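Local coordinates for zona occludens toxin N-terminal domain-containing protein (Neisseria meningitidis MC58, PDB 2R2A) that is of uncharacterised function but, as the N-terminal domain of a zonular occludens toxin homologue with a P-loop NTPase-like fold, probably binds a nucleotide, at residues V43-I47 with K48-I52; Y56-D60 with A61-P65; V128-G132 with P133-D137. All coordinates share one frame; numbering follows the deposited sequence.

Interaction 1: V43-I47 with K48-I52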
# COMPACT_ATOMS: atom_id res chain seq x y z
N VAL A 43 -6.46 4.32 -9.77
CA VAL A 43 -5.40 3.62 -9.01
C VAL A 43 -4.00 4.19 -9.36
O VAL A 43 -3.65 4.28 -10.54
CB VAL A 43 -5.44 2.08 -9.25
CG1 VAL A 43 -4.32 1.33 -8.46
CG2 VAL A 43 -6.81 1.49 -8.85
N PHE A 44 -3.25 4.63 -8.36
CA PHE A 44 -1.86 5.06 -8.55
C PHE A 44 -1.00 3.97 -7.97
O PHE A 44 -1.23 3.53 -6.84
CB PHE A 44 -1.58 6.38 -7.82
CG PHE A 44 -2.37 7.56 -8.36
CD1 PHE A 44 -3.56 7.96 -7.76
CD2 PHE A 44 -1.88 8.28 -9.44
CE1 PHE A 44 -4.28 9.07 -8.26
CE2 PHE A 44 -2.60 9.38 -9.97
CZ PHE A 44 -3.80 9.77 -9.36
N THR A 45 -0.01 3.49 -8.72
CA THR A 45 0.86 2.47 -8.15
C THR A 45 2.20 2.45 -8.83
O THR A 45 2.36 3.00 -9.91
CB THR A 45 0.19 1.06 -8.14
OG1 THR A 45 0.99 0.12 -7.39
CG2 THR A 45 -0.06 0.53 -9.56
N ASN A 46 3.19 1.83 -8.16
CA ASN A 46 4.50 1.58 -8.76
C ASN A 46 4.67 0.09 -9.10
O ASN A 46 5.76 -0.32 -9.51
CB ASN A 46 5.65 2.07 -7.83
CG ASN A 46 5.69 1.35 -6.49
OD1 ASN A 46 4.65 0.99 -5.93
ND2 ASN A 46 6.90 1.14 -5.94
N ILE A 47 3.63 -0.73 -8.89
CA ILE A 47 3.75 -2.17 -9.16
C ILE A 47 3.89 -2.43 -10.65
O ILE A 47 3.06 -1.99 -11.42
CB ILE A 47 2.56 -2.97 -8.62
CG1 ILE A 47 2.59 -3.01 -7.06
CG2 ILE A 47 2.62 -4.42 -9.10
CD1 ILE A 47 1.28 -3.45 -6.50
N LYS A 48 4.94 -3.16 -11.05
CA LYS A 48 5.22 -3.40 -12.47
C LYS A 48 4.53 -4.69 -12.91
O LYS A 48 4.40 -5.63 -12.12
CB LYS A 48 6.73 -3.53 -12.75
CG LYS A 48 7.57 -2.29 -12.44
CD LYS A 48 7.66 -1.37 -13.65
CE LYS A 48 8.54 -0.14 -13.38
NZ LYS A 48 8.72 0.71 -14.62
N GLY A 49 4.06 -4.71 -14.15
CA GLY A 49 3.48 -5.90 -14.71
C GLY A 49 2.01 -6.04 -14.36
O GLY A 49 1.40 -7.06 -14.67
N LEU A 50 1.46 -5.00 -13.74
CA LEU A 50 0.05 -4.96 -13.37
C LEU A 50 -0.79 -4.61 -14.58
O LEU A 50 -0.58 -3.57 -15.21
CB LEU A 50 -0.15 -3.94 -12.23
CG LEU A 50 -1.59 -3.82 -11.72
CD1 LEU A 50 -2.01 -5.14 -11.07
CD2 LEU A 50 -1.77 -2.63 -10.76
N LYS A 51 -1.75 -5.47 -14.91
CA LYS A 51 -2.57 -5.33 -16.13
C LYS A 51 -3.84 -4.48 -15.93
O LYS A 51 -4.39 -3.94 -16.88
CB LYS A 51 -2.98 -6.70 -16.67
CG LYS A 51 -1.83 -7.57 -17.16
CD LYS A 51 -2.42 -8.71 -18.00
CE LYS A 51 -1.36 -9.75 -18.41
NZ LYS A 51 -0.86 -10.54 -17.25
N ILE A 52 -4.29 -4.37 -14.69
CA ILE A 52 -5.42 -3.56 -14.29
C ILE A 52 -5.02 -2.11 -14.55
O ILE A 52 -3.94 -1.70 -14.12
CB ILE A 52 -5.70 -3.77 -12.77
CG1 ILE A 52 -5.99 -5.25 -12.49
CG2 ILE A 52 -6.82 -2.83 -12.30
CD1 ILE A 52 -6.08 -5.66 -11.02
O HOH W 1 7.06 -2.95 -9.09
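Thr-45 and Leu-50 meet in a local apolar contact where strand 43-45 runs out into the loop leading to strand 55-58. Methyl CG2 of Thr-45 touches Leu-50 CD2 at 3.8 Å, the two side chains crossing at a slant. Leu-50 CG stands anti to the backbone N (chi1 -179°), and the CD2 branch thereby reaches back toward the strand. Between them the chain turns through Ile-47, whose CG2 packs against Leu-50 CB at 4.2 Å.

The exit from the strand is an ST turn: Thr-45 OG1 accepts the backbone N-H of Ile-47 at 3.2 Å in a nearly straight bond (165°). The same hydroxyl also bonds to the carbonyl of Ile-92 on the neighbouring strand 90-93, and so joins the turn to the parallel part of the mixed sheet of this P-loop NTPase-like domain. Ile-47 itself touches Thr-19, part of a probable Walker A sequence, while Leu-50 rests on Val-23 of helix 18-28. A water molecule bridges Asn-46 and Lys-48, giving a hydrogen to Asn-46 O at 3.0 Å and accepting one from Lys-48 N at 2.9 Å. Asn-46 OD1 accepts from the backbone N of Asp-94.

Interaction 2: Y56-D60 with A61-P65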
# COMPACT_ATOMS: atom_id res chain seq x y z
N TYR A 56 1.02 5.06 -13.22
CA TYR A 56 2.35 4.82 -12.64
C TYR A 56 2.82 5.99 -11.79
O TYR A 56 2.75 7.15 -12.21
CB TYR A 56 3.40 4.51 -13.71
CG TYR A 56 4.78 4.21 -13.16
CD1 TYR A 56 5.80 5.17 -13.23
CD2 TYR A 56 5.07 2.98 -12.54
CE1 TYR A 56 7.07 4.92 -12.73
CE2 TYR A 56 6.35 2.72 -12.02
CZ TYR A 56 7.34 3.70 -12.12
OH TYR A 56 8.60 3.48 -11.62
N ILE A 57 3.34 5.67 -10.60
CA ILE A 57 4.06 6.65 -9.79
C ILE A 57 5.52 6.23 -9.56
O ILE A 57 5.80 5.06 -9.25
CB ILE A 57 3.33 6.95 -8.45
CG1 ILE A 57 3.05 5.67 -7.63
CG2 ILE A 57 2.02 7.66 -8.72
CD1 ILE A 57 2.40 5.94 -6.23
N GLU A 58 6.44 7.19 -9.72
CA GLU A 58 7.87 6.97 -9.51
C GLU A 58 8.24 7.11 -8.03
O GLU A 58 8.02 8.16 -7.43
CB GLU A 58 8.72 7.96 -10.33
CG GLU A 58 10.23 7.69 -10.29
CD GLU A 58 10.55 6.22 -10.53
OE1 GLU A 58 10.31 5.73 -11.65
OE2 GLU A 58 11.00 5.54 -9.58
N THR A 59 8.79 6.05 -7.46
CA THR A 59 9.19 6.08 -6.06
C THR A 59 10.69 6.31 -5.82
O THR A 59 11.10 6.52 -4.65
CB THR A 59 8.75 4.80 -5.31
OG1 THR A 59 9.35 3.66 -5.92
CG2 THR A 59 7.24 4.65 -5.35
N ASP A 60 11.49 6.26 -6.88
CA ASP A 60 12.94 6.47 -6.72
C ASP A 60 13.22 7.96 -6.85
O ASP A 60 13.11 8.53 -7.94
CB ASP A 60 13.75 5.66 -7.74
CG ASP A 60 15.27 5.76 -7.53
OD1 ASP A 60 15.75 6.66 -6.80
OD2 ASP A 60 16.00 4.92 -8.11
N ALA A 61 13.54 8.60 -5.73
CA ALA A 61 13.70 10.05 -5.72
C ALA A 61 14.85 10.55 -6.60
O ALA A 61 14.85 11.70 -7.01
CB ALA A 61 13.84 10.55 -4.30
N LYS A 62 15.82 9.69 -6.92
CA LYS A 62 16.87 10.13 -7.82
C LYS A 62 16.36 10.17 -9.25
O LYS A 62 16.78 11.03 -10.05
CB LYS A 62 18.14 9.29 -7.67
CG LYS A 62 19.41 10.07 -8.12
CD LYS A 62 20.71 9.26 -8.00
CE LYS A 62 21.33 9.37 -6.61
NZ LYS A 62 22.80 9.06 -6.62
N LYS A 63 15.44 9.28 -9.58
CA LYS A 63 14.88 9.26 -10.92
C LYS A 63 13.90 10.42 -11.15
O LYS A 63 13.97 11.09 -12.19
CB LYS A 63 14.22 7.92 -11.21
CG LYS A 63 15.20 6.79 -11.39
CD LYS A 63 14.66 5.82 -12.42
CE LYS A 63 15.11 4.40 -12.14
NZ LYS A 63 14.28 3.47 -12.97
N LEU A 64 13.01 10.66 -10.19
CA LEU A 64 12.07 11.78 -10.28
C LEU A 64 11.73 12.28 -8.87
O LEU A 64 10.90 11.70 -8.21
CB LEU A 64 10.81 11.35 -11.06
CG LEU A 64 9.77 12.38 -11.51
CD1 LEU A 64 10.23 13.16 -12.74
CD2 LEU A 64 8.43 11.69 -11.80
N PRO A 65 12.38 13.37 -8.42
CA PRO A 65 12.12 13.85 -7.05
C PRO A 65 10.85 14.70 -6.95
O PRO A 65 10.29 14.84 -5.85
CB PRO A 65 13.36 14.67 -6.72
CG PRO A 65 13.85 15.18 -8.07
CD PRO A 65 13.37 14.21 -9.13
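The carboxylate of Glu-58 has its CD 4.1 Å from Lys-63 CB; one of its oxygens is bonded by Tyr-56 on the strand, the other by the backbone N of Asp-60 in the loop beyond. At the edge of the Tyr-56 ring, and in the ring plane, lies Glu-58 OE1, to which the phenol OH donates over 2.8 Å. The phenol reaches this oxygen from above the carboxylate plane, 47° out of it. The other oxygen, OE2, offers its anti lone pair to the backbone N of Asp-60, also at 2.8 Å. These two bonds limit the rotation of the carboxylate. In Glu-58, chi1 (-173°, CG anti to the backbone N) sets CG 3.8 Å from Leu-64 CB, and the bend at chi2 then swings the acid group back to its two partners.

The other carboxylate, that of Asp-60, is met by Lys-62 N from above its plane, with OD1 accepting at 3.0 Å. This is an Asx turn, and it opens a short helical turn over 61-63 that follows strand 55-58. Asp-60 O closes the turn: Leu-64 N donates to it at 3.1 Å and 169°, an alpha-helix-like spacing, and Lys-63 N adds a weak bond to the same oxygen. The side chain of Lys-63 crosses both acids at about a right angle, with Lys-63 CG 3.9 Å from Asp-60 OD2. Its ammonium stays beyond contact distance of either carboxylate, although the opposite charges are near enough to attract at longer range, probably modestly at this surface. Nearby, the carbonyl of Thr-59 accepts from His-75 NE2, and that of Leu-64 is bonded to Ser-73 OG, tying both sides of the turn to strand 72-73 and the residues just after it.

Interaction 3: V128-G132 with P133-D137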
# COMPACT_ATOMS: atom_id res chain seq x y z
N VAL A 128 0.26 0.09 1.62
CA VAL A 128 1.72 0.13 1.56
C VAL A 128 2.23 -1.29 1.81
O VAL A 128 1.73 -1.97 2.69
CB VAL A 128 2.34 1.10 2.61
CG1 VAL A 128 2.27 2.57 2.08
CG2 VAL A 128 1.68 0.95 3.97
N LEU A 129 3.11 -1.76 0.94
CA LEU A 129 3.70 -3.09 1.06
C LEU A 129 5.16 -2.88 1.40
O LEU A 129 5.83 -1.95 0.83
CB LEU A 129 3.60 -3.84 -0.28
CG LEU A 129 2.23 -4.38 -0.70
CD1 LEU A 129 1.28 -3.25 -0.92
CD2 LEU A 129 2.39 -5.23 -1.98
N THR A 130 5.69 -3.69 2.33
CA THR A 130 7.10 -3.54 2.58
C THR A 130 7.50 -4.86 3.23
O THR A 130 6.62 -5.68 3.55
CB THR A 130 7.44 -2.29 3.48
OG1 THR A 130 8.88 -2.18 3.63
CG2 THR A 130 6.84 -2.43 4.88
N GLN A 131 8.80 -5.05 3.46
CA GLN A 131 9.27 -6.28 4.02
C GLN A 131 9.11 -6.33 5.54
O GLN A 131 9.02 -7.43 6.11
CB GLN A 131 10.76 -6.48 3.65
CG GLN A 131 10.87 -6.73 2.16
CD GLN A 131 12.29 -6.73 1.68
OE1 GLN A 131 13.08 -7.52 2.15
NE2 GLN A 131 12.63 -5.82 0.74
N GLY A 132 9.11 -5.17 6.20
CA GLY A 132 8.99 -5.17 7.67
C GLY A 132 8.45 -3.80 8.09
O GLY A 132 8.84 -2.78 7.52
N PRO A 133 7.57 -3.78 9.11
CA PRO A 133 6.94 -2.50 9.42
C PRO A 133 7.97 -1.41 9.84
O PRO A 133 7.77 -0.25 9.53
CB PRO A 133 6.02 -2.83 10.64
CG PRO A 133 5.98 -4.25 10.74
CD PRO A 133 7.14 -4.88 10.00
N LYS A 134 9.07 -1.80 10.50
CA LYS A 134 10.00 -0.79 11.05
C LYS A 134 10.87 -0.10 10.00
O LYS A 134 11.67 0.77 10.33
CB LYS A 134 10.86 -1.40 12.14
CG LYS A 134 10.01 -1.84 13.36
CD LYS A 134 10.89 -2.53 14.35
CE LYS A 134 10.20 -2.59 15.71
NZ LYS A 134 10.88 -3.50 16.67
N LEU A 135 10.66 -0.45 8.73
CA LEU A 135 11.28 0.24 7.61
C LEU A 135 10.54 1.53 7.30
O LEU A 135 11.08 2.36 6.56
CB LEU A 135 11.35 -0.67 6.36
CG LEU A 135 12.34 -1.86 6.47
CD1 LEU A 135 12.18 -2.85 5.26
CD2 LEU A 135 13.78 -1.30 6.50
N LEU A 136 9.32 1.67 7.86
CA LEU A 136 8.42 2.78 7.53
C LEU A 136 8.38 3.82 8.63
O LEU A 136 8.59 3.51 9.77
CB LEU A 136 6.98 2.29 7.29
CG LEU A 136 6.84 1.21 6.22
CD1 LEU A 136 5.39 0.76 6.11
CD2 LEU A 136 7.31 1.81 4.89
N ASP A 137 8.05 5.04 8.23
CA ASP A 137 7.85 6.19 9.11
C ASP A 137 6.83 5.80 10.19
O ASP A 137 5.75 5.28 9.86
CB ASP A 137 7.33 7.36 8.27
CG ASP A 137 7.49 8.70 8.95
OD1 ASP A 137 7.29 8.77 10.18
OD2 ASP A 137 7.83 9.70 8.24
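Thr-130 CG2 and Leu-136 CD1 reach toward each other tip to tip and touch at 3.7 Å, an apolar contact in the local turn where the end of strand 125-130 meets the 3-10 segment 133-135. The same leucine methyl lies 4.3 Å from Val-128 CG2, a second residue pointing to this side of the strand. Leu-135 CD1 packs 4.2 Å from Gln-131 CB. Leu-135 also crosses Thr-130 at a slant, in a methyl-to-oxygen van der Waals contact of 3.7 Å between Leu-135 CD1 and Thr-130 OG1.

Of the polar interactions, one hydrogen bond joins the two segments: Leu-135 N donates to Gly-132 O at 3.2 Å. The N-H points well at the oxygen (163°), but the donor stands 48° out of the carbonyl plane. A following bond, Leu-136 N to Pro-133 O, continues the tight winding. The hydroxyl of Thr-130 is bonded to Gln-97 OE1, and Gln-131 NE2 to Glu-95 OE1, which satisfies both groups. Gln-131 also touches Pro-14 in the loop of the probable Walker A sequence, and Asp-137 N-caps helix 138-141.

Thr-130 thus serves both kinds of contact: with OG1 anti to the backbone N (chi1 -177°), CG2 is directed at Leu-136, while OG1 lies beside Leu-135 and keeps its bond to Gln-97. One polar cost remains, since Gly-132 N is buried by the contact and has no partner in the model.

From the N terminus, interaction 1 comes first, turning the chain out of strand 43-45 into the loop before strand 55-58. Interaction 2 follows at the far end of that next strand, shaping the loop toward strand 72-73. Interaction 3 comes much later, bending the chain between strand 125-130 and helix 138-141. The three run in series, and none nests in or crosses another. Interactions 1 and 2 touch directly, because their strands are neighbours in the sheet: Thr-45 O lies 2.9 Å from Ile-57 N, a probable hydrogen bond. Interaction 3 stays apart from both, its centre about 19 Å from that of interaction 1, and is linked to them through the shared sheet.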